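Putative S-adenosyl-L-methionine-dependent Methyltransferase (Methanococcus maripaludis, PDB 3DLC) probably transfers a methyl group from S-adenosylmethionine, which it binds in a Rossmann-like fold, to an acceptor that is not firmly established. Local coordinates at residues I115-S120 with T144-G149; P30-N35 with G55-A60; E125-A130 with E184-V189. One frame throughout, in Å; residues are numbered along the deposited sequence. Where two conformers were deposited one is given.

Contact 1 (I115-S120 with T144-G149). With SAM (S-adenosylmethionine), chain C.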
loop_
_atom_site.group_PDB
_atom_site.type_symbol
_atom_site.label_atom_id
_atom_site.label_comp_id
_atom_site.label_asym_id
_atom_site.label_seq_id
_atom_site.Cartn_x
_atom_site.Cartn_y
_atom_site.Cartn_z
ATOM N N ILE A 115 -1.063 9.373 0.664
ATOM C CA ILE A 115 -1.695 8.077 0.424
ATOM C C ILE A 115 -0.595 7.083 0.117
ATOM O O ILE A 115 0.197 7.291 -0.817
ATOM C CB ILE A 115 -2.715 8.119 -0.731
ATOM C CG1 ILE A 115 -3.790 9.163 -0.449
ATOM C CG2 ILE A 115 -3.285 6.753 -0.996
ATOM C CD1 ILE A 115 -4.764 9.413 -1.620
ATOM N N VAL A 116 -0.537 6.005 0.894
ATOM C CA VAL A 116 0.436 4.954 0.699
ATOM C C VAL A 116 -0.285 3.635 0.446
ATOM O O VAL A 116 -1.422 3.460 0.829
ATOM C CB VAL A 116 1.387 4.825 1.932
ATOM C CG1 VAL A 116 2.076 6.165 2.233
ATOM C CG2 VAL A 116 0.653 4.301 3.179
ATOM N N SER A 117 0.400 2.703 -0.199
ATOM C CA SER A 117 -0.152 1.368 -0.415
ATOM C C SER A 117 0.961 0.438 -0.840
ATOM O O SER A 117 1.695 0.739 -1.789
ATOM C CB SER A 117 -1.159 1.409 -1.529
ATOM O OG SER A 117 -1.709 0.133 -1.791
ATOM N N ARG A 118 1.081 -0.698 -0.144
ATOM C CA ARG A 118 2.066 -1.714 -0.478
ATOM C C ARG A 118 1.391 -3.010 -0.811
ATOM O O ARG A 118 0.582 -3.521 -0.037
ATOM C CB ARG A 118 3.050 -1.953 0.672
ATOM C CG ARG A 118 4.104 -2.966 0.328
ATOM C CD ARG A 118 4.980 -3.394 1.538
ATOM N NE ARG A 118 5.893 -4.419 1.088
ATOM C CZ ARG A 118 5.527 -5.686 0.863
ATOM N NH1 ARG A 118 4.338 -6.099 1.243
ATOM N NH2 ARG A 118 6.374 -6.521 0.305
ATOM N N GLY A 119 1.767 -3.601 -1.925
ATOM C CA GLY A 119 1.305 -4.933 -2.246
ATOM C C GLY A 119 -0.151 -5.139 -2.544
ATOM O O GLY A 119 -0.604 -6.278 -2.450
ATOM N N SER A 120 -0.906 -4.060 -2.760
ATOM C CA SER A 120 -2.315 -4.112 -3.105
ATOM C C SER A 120 -2.638 -3.804 -4.568
ATOM O O SER A 120 -3.491 -4.468 -5.160
ATOM C CB SER A 120 -3.033 -3.161 -2.142
ATOM O OG SER A 120 -4.428 -3.379 -2.103
ATOM N N THR A 144 1.317 10.627 -3.206
ATOM C CA THR A 144 1.074 9.195 -3.063
ATOM C C THR A 144 2.383 8.411 -3.140
ATOM O O THR A 144 3.388 8.877 -3.655
ATOM C CB THR A 144 0.088 8.615 -4.113
ATOM O OG1 THR A 144 0.717 8.450 -5.394
ATOM C CG2 THR A 144 -1.127 9.480 -4.294
ATOM N N TYR A 145 2.322 7.171 -2.651
ATOM C CA TYR A 145 3.444 6.222 -2.731
ATOM C C TYR A 145 2.776 4.851 -2.740
ATOM O O TYR A 145 2.551 4.231 -1.708
ATOM C CB TYR A 145 4.369 6.427 -1.552
ATOM C CG TYR A 145 5.739 5.789 -1.675
ATOM C CD1 TYR A 145 6.773 6.417 -2.352
ATOM C CD2 TYR A 145 6.034 4.596 -1.040
ATOM C CE1 TYR A 145 8.031 5.889 -2.394
ATOM C CE2 TYR A 145 7.302 4.066 -1.078
ATOM C CZ TYR A 145 8.301 4.713 -1.757
ATOM O OH TYR A 145 9.554 4.151 -1.753
ATOM N N ILE A 146 2.425 4.422 -3.955
ATOM C CA ILE A 146 1.546 3.247 -4.177
ATOM C C ILE A 146 2.257 2.243 -5.048
ATOM O O ILE A 146 2.628 2.530 -6.192
ATOM C CB ILE A 146 0.226 3.705 -4.849
ATOM C CG1 ILE A 146 -0.553 4.617 -3.889
ATOM C CG2 ILE A 146 -0.581 2.512 -5.336
ATOM C CD1 ILE A 146 -1.649 5.402 -4.549
ATOM N N GLY A 147 2.479 1.043 -4.519
ATOM C CA GLY A 147 3.258 0.079 -5.290
ATOM C C GLY A 147 3.614 -1.114 -4.460
ATOM O O GLY A 147 2.760 -1.648 -3.741
ATOM N N GLY A 148 4.862 -1.520 -4.541
ATOM C CA GLY A 148 5.343 -2.660 -3.761
ATOM C C GLY A 148 6.835 -2.742 -3.738
ATOM O O GLY A 148 7.499 -2.069 -4.490
ATOM N N GLY A 149 7.360 -3.565 -2.852
ATOM C CA GLY A 149 8.783 -3.702 -2.716
ATOM C C GLY A 149 9.184 -4.001 -1.292
ATOM O O GLY A 149 8.361 -4.268 -0.414
HETATM N N SAM C . -0.160 -3.668 2.818
HETATM C CA SAM C . 0.061 -4.921 3.584
HETATM C C SAM C . 1.532 -5.228 3.656
HETATM O O SAM C . 2.292 -4.689 2.848
HETATM O OXT SAM C . 1.916 -6.047 4.483
HETATM C CB SAM C . -0.737 -6.061 2.981
HETATM C CG SAM C . -0.369 -6.452 1.586
HETATM S SD SAM C . -1.429 -7.809 1.048
HETATM C CE SAM C . -0.245 -8.519 -0.062
HETATM C "C5'" SAM C . -2.668 -6.991 -0.089
HETATM C "C4'" SAM C . -3.939 -6.352 0.546
HETATM O "O4'" SAM C . -4.771 -5.501 -0.309
HETATM C "C3'" SAM C . -4.869 -7.369 1.255
HETATM O "O3'" SAM C . -4.939 -7.032 2.606
HETATM C "C2'" SAM C . -6.204 -7.179 0.532
HETATM O "O2'" SAM C . -7.372 -7.488 1.258
HETATM C "C1'" SAM C . -6.123 -5.712 0.075
HETATM N N9 SAM C . -6.962 -5.397 -1.093
HETATM C C8 SAM C . -6.946 -6.041 -2.308
HETATM N N7 SAM C . -7.786 -5.434 -3.180
HETATM C C5 SAM C . -8.368 -4.396 -2.500
HETATM C C6 SAM C . -9.331 -3.447 -2.851
HETATM N N6 SAM C . -9.973 -3.415 -4.033
HETATM N N1 SAM C . -9.639 -2.511 -1.927
HETATM C C2 SAM C . -9.066 -2.520 -0.677
HETATM N N3 SAM C . -8.171 -3.463 -0.267
HETATM C C4 SAM C . -7.840 -4.353 -1.201
HETATM O O HOH W 1 -0.109 -1.208 -3.597
#

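Contact 2 (P30-N35 with G55-A60)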
loop_
_atom_site.group_PDB
_atom_site.type_symbol
_atom_site.label_atom_id
_atom_site.label_comp_id
_atom_site.label_asym_id
_atom_site.label_seq_id
_atom_site.Cartn_x
_atom_site.Cartn_y
_atom_site.Cartn_z
ATOM N N PRO A 30 9.587 -0.548 8.598
ATOM C CA PRO A 30 10.242 0.680 9.033
ATOM C C PRO A 30 11.085 1.327 7.940
ATOM O O PRO A 30 11.210 2.545 7.904
ATOM C CB PRO A 30 11.075 0.260 10.238
ATOM C CG PRO A 30 10.991 -1.189 10.293
ATOM C CD PRO A 30 9.876 -1.681 9.479
ATOM N N ILE A 31 11.697 0.529 7.074
ATOM C CA ILE A 31 12.522 1.073 5.991
ATOM C C ILE A 31 11.633 1.823 4.982
ATOM O O ILE A 31 11.961 2.923 4.551
ATOM C CB ILE A 31 13.351 -0.031 5.290
ATOM C CG1 ILE A 31 14.398 -0.609 6.268
ATOM C CG2 ILE A 31 14.008 0.468 4.007
ATOM C CD1 ILE A 31 15.467 0.373 6.698
ATOM N N ILE A 32 10.528 1.211 4.588
ATOM C CA ILE A 32 9.633 1.850 3.647
ATOM C C ILE A 32 9.071 3.123 4.271
ATOM O O ILE A 32 8.977 4.173 3.603
ATOM C CB ILE A 32 8.531 0.897 3.194
ATOM C CG1 ILE A 32 9.146 -0.244 2.345
ATOM C CG2 ILE A 32 7.471 1.647 2.383
ATOM C CD1 ILE A 32 8.197 -1.409 2.053
ATOM N N ALA A 33 8.660 3.067 5.533
ATOM C CA ALA A 33 8.166 4.266 6.211
ATOM C C ALA A 33 9.195 5.381 6.219
ATOM O O ALA A 33 8.901 6.537 5.947
ATOM C CB ALA A 33 7.714 3.912 7.638
ATOM N N GLU A 34 10.437 5.022 6.514
ATOM C CA GLU A 34 11.519 5.981 6.516
ATOM C C GLU A 34 11.734 6.550 5.126
ATOM O O GLU A 34 11.946 7.759 4.958
ATOM C CB GLU A 34 12.785 5.297 7.039
ATOM C CG GLU A 34 14.015 6.143 7.005
ATOM C CD GLU A 34 15.208 5.451 7.609
ATOM O OE1 GLU A 34 15.521 4.309 7.268
ATOM O OE2 GLU A 34 15.815 6.071 8.458
ATOM N N ASN A 35 11.674 5.698 4.107
ATOM C CA ASN A 35 11.825 6.151 2.732
ATOM C C ASN A 35 10.755 7.197 2.398
ATOM O O ASN A 35 11.057 8.224 1.757
ATOM C CB ASN A 35 11.712 4.999 1.732
ATOM C CG ASN A 35 12.901 4.079 1.748
ATOM O OD1 ASN A 35 13.963 4.439 2.269
ATOM N ND2 ASN A 35 12.746 2.905 1.134
ATOM N N GLY A 55 -1.700 -4.482 8.752
ATOM C CA GLY A 55 -1.426 -3.168 9.285
ATOM C C GLY A 55 0.006 -2.770 9.482
ATOM O O GLY A 55 0.271 -1.717 10.061
ATOM N N ALA A 56 0.962 -3.576 9.017
ATOM C CA ALA A 56 2.352 -3.327 9.373
ATOM C C ALA A 56 2.898 -2.023 8.822
ATOM O O ALA A 56 3.745 -1.423 9.463
ATOM C CB ALA A 56 3.248 -4.503 9.001
ATOM N N LEU A 57 2.467 -1.589 7.641
ATOM C CA LEU A 57 3.000 -0.319 7.108
ATOM C C LEU A 57 2.443 0.856 7.917
ATOM O O LEU A 57 3.154 1.794 8.241
ATOM C CB LEU A 57 2.716 -0.143 5.609
ATOM C CG LEU A 57 3.305 1.109 4.960
ATOM C CD1 LEU A 57 4.845 1.195 5.154
ATOM C CD2 LEU A 57 2.902 1.135 3.489
ATOM N N SER A 58 1.169 0.784 8.265
ATOM C CA SER A 58 0.552 1.819 9.091
ATOM C C SER A 58 1.236 1.908 10.461
ATOM O O SER A 58 1.481 2.992 10.992
ATOM C CB SER A 58 -0.942 1.573 9.270
ATOM O OG SER A 58 -1.681 1.855 8.097
ATOM N N ILE A 59 1.473 0.749 11.071
ATOM C CA ILE A 59 2.148 0.693 12.371
ATOM C C ILE A 59 3.565 1.318 12.266
ATOM O O ILE A 59 3.935 2.150 13.105
ATOM C CB ILE A 59 2.168 -0.748 12.926
ATOM C CG1 ILE A 59 0.729 -1.172 13.322
ATOM C CG2 ILE A 59 3.177 -0.865 14.040
ATOM C CD1 ILE A 59 0.596 -2.655 13.641
ATOM N N ALA A 60 4.309 0.978 11.219
ATOM C CA ALA A 60 5.643 1.519 11.070
ATOM C C ALA A 60 5.610 3.034 10.882
ATOM O O ALA A 60 6.399 3.765 11.469
ATOM C CB ALA A 60 6.349 0.831 9.897
#

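Contact 3 (E125-A130 with E184-V189). Unlike the reference sequence in segment 125-130: Ala128 (reference Thr). With ACT (acetate ion), chain B.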
loop_
_atom_site.group_PDB
_atom_site.type_symbol
_atom_site.label_atom_id
_atom_site.label_comp_id
_atom_site.label_asym_id
_atom_site.label_seq_id
_atom_site.Cartn_x
_atom_site.Cartn_y
_atom_site.Cartn_z
ATOM N N GLU A 125 -8.905 -4.790 -9.496
ATOM C CA GLU A 125 -9.690 -4.880 -10.722
ATOM C C GLU A 125 -9.892 -3.398 -11.157
ATOM O O GLU A 125 -9.620 -2.518 -10.387
ATOM C CB GLU A 125 -11.043 -5.578 -10.404
ATOM C CG GLU A 125 -10.882 -7.023 -9.907
ATOM C CD GLU A 125 -12.165 -7.655 -9.331
ATOM O OE1 GLU A 125 -13.229 -6.989 -9.275
ATOM O OE2 GLU A 125 -12.093 -8.837 -8.916
ATOM N N ASP A 126 -10.326 -3.085 -12.356
ATOM C CA ASP A 126 -10.622 -1.666 -12.641
ATOM C C ASP A 126 -9.741 -0.551 -12.026
ATOM O O ASP A 126 -10.176 0.313 -11.246
ATOM C CB ASP A 126 -12.082 -1.390 -12.308
ATOM C CG ASP A 126 -12.596 -0.164 -13.027
ATOM O OD1 ASP A 126 -11.814 0.459 -13.794
ATOM O OD2 ASP A 126 -13.759 0.198 -12.783
ATOM N N VAL A 127 -8.503 -0.548 -12.486
ATOM C CA VAL A 127 -7.530 0.388 -11.954
ATOM C C VAL A 127 -7.831 1.843 -12.311
ATOM O O VAL A 127 -7.454 2.734 -11.558
ATOM C CB VAL A 127 -6.090 0.006 -12.281
ATOM C CG1 VAL A 127 -5.722 -1.291 -11.515
ATOM C CG2 VAL A 127 -5.863 -0.138 -13.768
ATOM N N ALA A 128 -8.517 2.087 -13.423
ATOM C CA ALA A 128 -8.883 3.469 -13.767
ATOM C C ALA A 128 -9.777 4.047 -12.672
ATOM O O ALA A 128 -9.583 5.172 -12.210
ATOM C CB ALA A 128 -9.593 3.529 -15.106
ATOM N N THR A 129 -10.791 3.291 -12.267
ATOM C CA THR A 129 -11.687 3.737 -11.223
ATOM C C THR A 129 -10.945 3.900 -9.898
ATOM O O THR A 129 -11.163 4.873 -9.161
ATOM C CB THR A 129 -12.871 2.775 -11.075
ATOM O OG1 THR A 129 -13.613 2.802 -12.293
ATOM C CG2 THR A 129 -13.769 3.119 -9.883
ATOM N N ALA A 130 -10.074 2.954 -9.590
ATOM C CA ALA A 130 -9.302 3.014 -8.341
ATOM C C ALA A 130 -8.480 4.306 -8.285
ATOM O O ALA A 130 -8.474 4.992 -7.281
ATOM C CB ALA A 130 -8.390 1.808 -8.224
ATOM N N GLU A 184 4.747 0.926 -17.407
ATOM C CA GLU A 184 3.979 1.241 -18.592
ATOM C C GLU A 184 2.481 1.183 -18.351
ATOM O O GLU A 184 1.705 2.062 -18.728
ATOM C CB GLU A 184 4.323 0.288 -19.720
ATOM C CG GLU A 184 3.467 0.568 -20.936
ATOM C CD GLU A 184 4.254 0.535 -22.200
ATOM O OE1 GLU A 184 5.283 1.241 -22.244
ATOM O OE2 GLU A 184 3.829 -0.132 -23.162
ATOM N N ARG A 185 2.053 0.117 -17.707
ATOM C CA ARG A 185 0.628 -0.061 -17.456
ATOM C C ARG A 185 0.050 1.135 -16.716
ATOM O O ARG A 185 -0.981 1.699 -17.092
ATOM C CB ARG A 185 0.349 -1.316 -16.636
ATOM C CG ARG A 185 -1.129 -1.581 -16.362
ATOM C CD ARG A 185 -1.405 -2.768 -15.460
ATOM N NE ARG A 185 -2.858 -2.928 -15.406
ATOM C CZ ARG A 185 -3.551 -3.494 -14.439
ATOM N NH1 ARG A 185 -2.965 -3.989 -13.390
ATOM N NH2 ARG A 185 -4.862 -3.538 -14.543
ATOM N N PHE A 186 0.714 1.501 -15.628
ATOM C CA PHE A 186 0.204 2.566 -14.764
ATOM C C PHE A 186 0.403 3.963 -15.320
ATOM O O PHE A 186 -0.425 4.824 -15.071
ATOM C CB PHE A 186 0.625 2.337 -13.313
ATOM C CG PHE A 186 -0.106 1.204 -12.714
ATOM C CD1 PHE A 186 -1.436 1.366 -12.353
ATOM C CD2 PHE A 186 0.447 -0.033 -12.600
ATOM C CE1 PHE A 186 -2.162 0.305 -11.869
ATOM C CE2 PHE A 186 -0.261 -1.088 -12.111
ATOM C CZ PHE A 186 -1.569 -0.934 -11.747
ATOM N N GLN A 187 1.456 4.174 -16.103
ATOM C CA GLN A 187 1.582 5.430 -16.817
ATOM C C GLN A 187 0.338 5.584 -17.691
ATOM O O GLN A 187 -0.272 6.651 -17.753
ATOM C CB GLN A 187 2.867 5.402 -17.677
ATOM C CG GLN A 187 3.137 6.386 -18.687
ATOM C CD GLN A 187 4.344 5.934 -19.555
ATOM O OE1 GLN A 187 4.641 6.565 -20.532
ATOM N NE2 GLN A 187 5.033 4.844 -19.153
ATOM N N ASN A 188 -0.033 4.504 -18.395
ATOM C CA ASN A 188 -1.198 4.599 -19.281
ATOM C C ASN A 188 -2.495 4.879 -18.523
ATOM O O ASN A 188 -3.330 5.674 -18.957
ATOM C CB ASN A 188 -1.349 3.346 -20.129
ATOM C CG ASN A 188 -0.234 3.182 -21.153
ATOM O OD1 ASN A 188 0.469 4.135 -21.475
ATOM N ND2 ASN A 188 -0.054 1.964 -21.653
ATOM N N VAL A 189 -2.637 4.295 -17.343
ATOM C CA VAL A 189 -3.806 4.550 -16.514
ATOM C C VAL A 189 -3.885 6.009 -16.081
ATOM O O VAL A 189 -4.920 6.681 -16.206
ATOM C CB VAL A 189 -3.807 3.647 -15.243
ATOM C CG1 VAL A 189 -4.916 4.044 -14.259
ATOM C CG2 VAL A 189 -3.929 2.160 -15.605
HETATM C C ACT B . -5.737 -1.387 -17.374
HETATM O O ACT B . -6.378 -2.386 -16.956
HETATM O OXT ACT B . -4.484 -1.507 -17.495
HETATM C CH3 ACT B . -6.460 -0.125 -17.719
#

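Contact 1 (I115-S120 with T144-G149)
Arg118 makes the two side-chain hydrogen bonds across this contact, both to Gly149 O. The guanidinium grips this oxygen side-on with NE and NH2, and the distance from Arg118 NE to Gly149 O is 2.9 Å. That oxygen lies in the guanidinium plane. CG is anti to the backbone N (chi1 -178°), and the chain runs extended to NE. Arg118 NH1 donates to SAM O at 3.0 Å, close to straight at 164°. One arginine thus links the ligand carboxylate to the glycine-rich end of segment 144-149. Phe150 adds a cation-pi contact.

Backbone bonds join two parallel strands. Tyr145 N donates to Ile115 O at 2.8 Å. Ser117 N donates to Tyr145 O, and Gly147 N to Ser117 O at 2.9 Å. Beyond the strand, Gly119 N reaches Gly147 O at 2.8 Å.

A water adds a polar link between the segments. It donates to Ser117 OG and Gly147 O and accepts from Ser120 N. Ser117 OG is also bonded to Ile50 O.

Apolar packing is modest. Ile115 CG2 and Ile146 CD1 are 4.1 Å apart, the two side chains lying side by side. Ile134 of helix 127-137 touches both.

Two further bonds hold the ligand. The SAM amino nitrogen donates to Arg118 O. Ser120 OG donates to SAM O4' at 2.8 Å, while Trp124 NE1 also bonds this hydroxyl. Adjacent parallel strands with the cofactor at their C-terminal ends are typical of the Rossmann-like fold of S-adenosylmethionine-dependent methyltransferases.

Contact 2 (P30-N35 with G55-A60)
Pro30 and Ala60 meet at the one ring that touches across this contact. No aromatic or other flat side chain joins in from either segment, so there is no stack. The proline ring is puckered (C-gamma endo) and meets Ala60 through its nitrogen side. Pro30 N lies 3.8 Å from Ala60 CB, and Pro30 CD is 4.4 Å from that methyl. An aromatic ring stands close by on the same helix as Pro30: Tyr29, a residue that binds S-adenosylmethionine, touches Ala56, Leu57 and Ala60.

The remaining packing is aliphatic. Ala33 CB sits over the backbone of the last residue of segment 55-60, 4.0 Å from Ala60 C. Ala33 CB and Ala60 CB are 4.1 Å apart. Ile32 and Leu57 cross at about a right angle, with Ile32 CG2 3.8 Å from Leu57 CD1. Leu57 CG is anti to the backbone N (chi1 -177°), and chi2 at 56° then sets CD1, the methyl that meets Ile32. Leu57 CD1 also comes to 4.3 Å from Ala33 N.

No hydrogen bond links the two segments. Just beyond them, Pro30 O accepts from Gln64 NE2, a polar tie between the same two helices. The short helical segments approach to 8.7 Å between axes, at a crossing angle of -59°. The small side chains of Ala33 and Ala60 are consistent with this spacing.

Gly55 is the N-cap of helix 56-64. Its backbone angles would jam a side chain against the preceding carbonyl oxygen. The glycine turn leading into this helix is consistent with the cofactor-binding strand-turn-helix motif of Rossmann-like methyltransferases, with helix 28-40 packed beside it.

Contact 3 (E125-A130 with E184-V189)
Val127 and Val189 join two helices of the Rossmann-like methyltransferase fold. Helix 127-137 follows strand 112-118 in the chain. Helix 180-193 lies against strand 206-211, with Phe186 touching Phe207 and Ile209. This is side-chain packing, with no hydrogen bond between the segments.

Val127 has the largest share. With chi1 at -68°, CG1 stands beside the backbone N and CG2 between the N and the carbonyl carbon. In the conformer described here, one of two deposited, Val127 CG2 is 3.5 Å from Val189 CG2, and the two side chains cross at about a right angle. Val127 CG1 meets the rim of the Phe186 ring, near its plane, at 3.9 Å from Phe186 CE1. Val127 CG2 also lies over a face of the Arg185 guanidinium, 3.6 Å from Arg185 NH2.

The other branch of Val189 turns to the backbone, with Val189 CG1 4.0 Å from Ala128 CA. The reference sequence has threonine at Ala128. An alanine in place of Val189 would remove both branches and would probably open a gap beside Val127 CG2 and Ala128 CA, leaving the two helices less closely joined.

Asp126 is the N-cap of helix 127-137. Its OD1 accepts a weak bond from Thr129 N. Asp126 OD2 accepts from Thr129 OG1 at 2.7 Å, met from above the carboxylate plane.

An acetate ion, probably from the crystallisation liquor, pairs with Arg185 beside Val127. Arg185 NE donates to acetate OXT at 3.0 Å (168°), and Arg185 NH2 donates to acetate O at 3.1 Å, nearly straight at 176°.

In the fold
Contacts 1 and 2 touch and share the ligand side of the fold. Their centres are 11 Å apart. Ile32 CD1 packs on Arg118 CD at 3.8 Å, and Leu57 CD2 on Val116 CG2 at 3.9 Å. The helix pair of contact 2 therefore lies against the strands of contact 1. Contact 1 bonds S-adenosylmethionine directly. In contact 2 the side chain of Leu57 is about 5 Å from the bound S-adenosylmethionine. Contact 3 is more remote: the side chain of Val127 is about 9 Å from the ligand. Its centre is 14 Å from that of contact 1 and 25 Å from that of contact 2, on the opposite side of the chain's centre from contact 2.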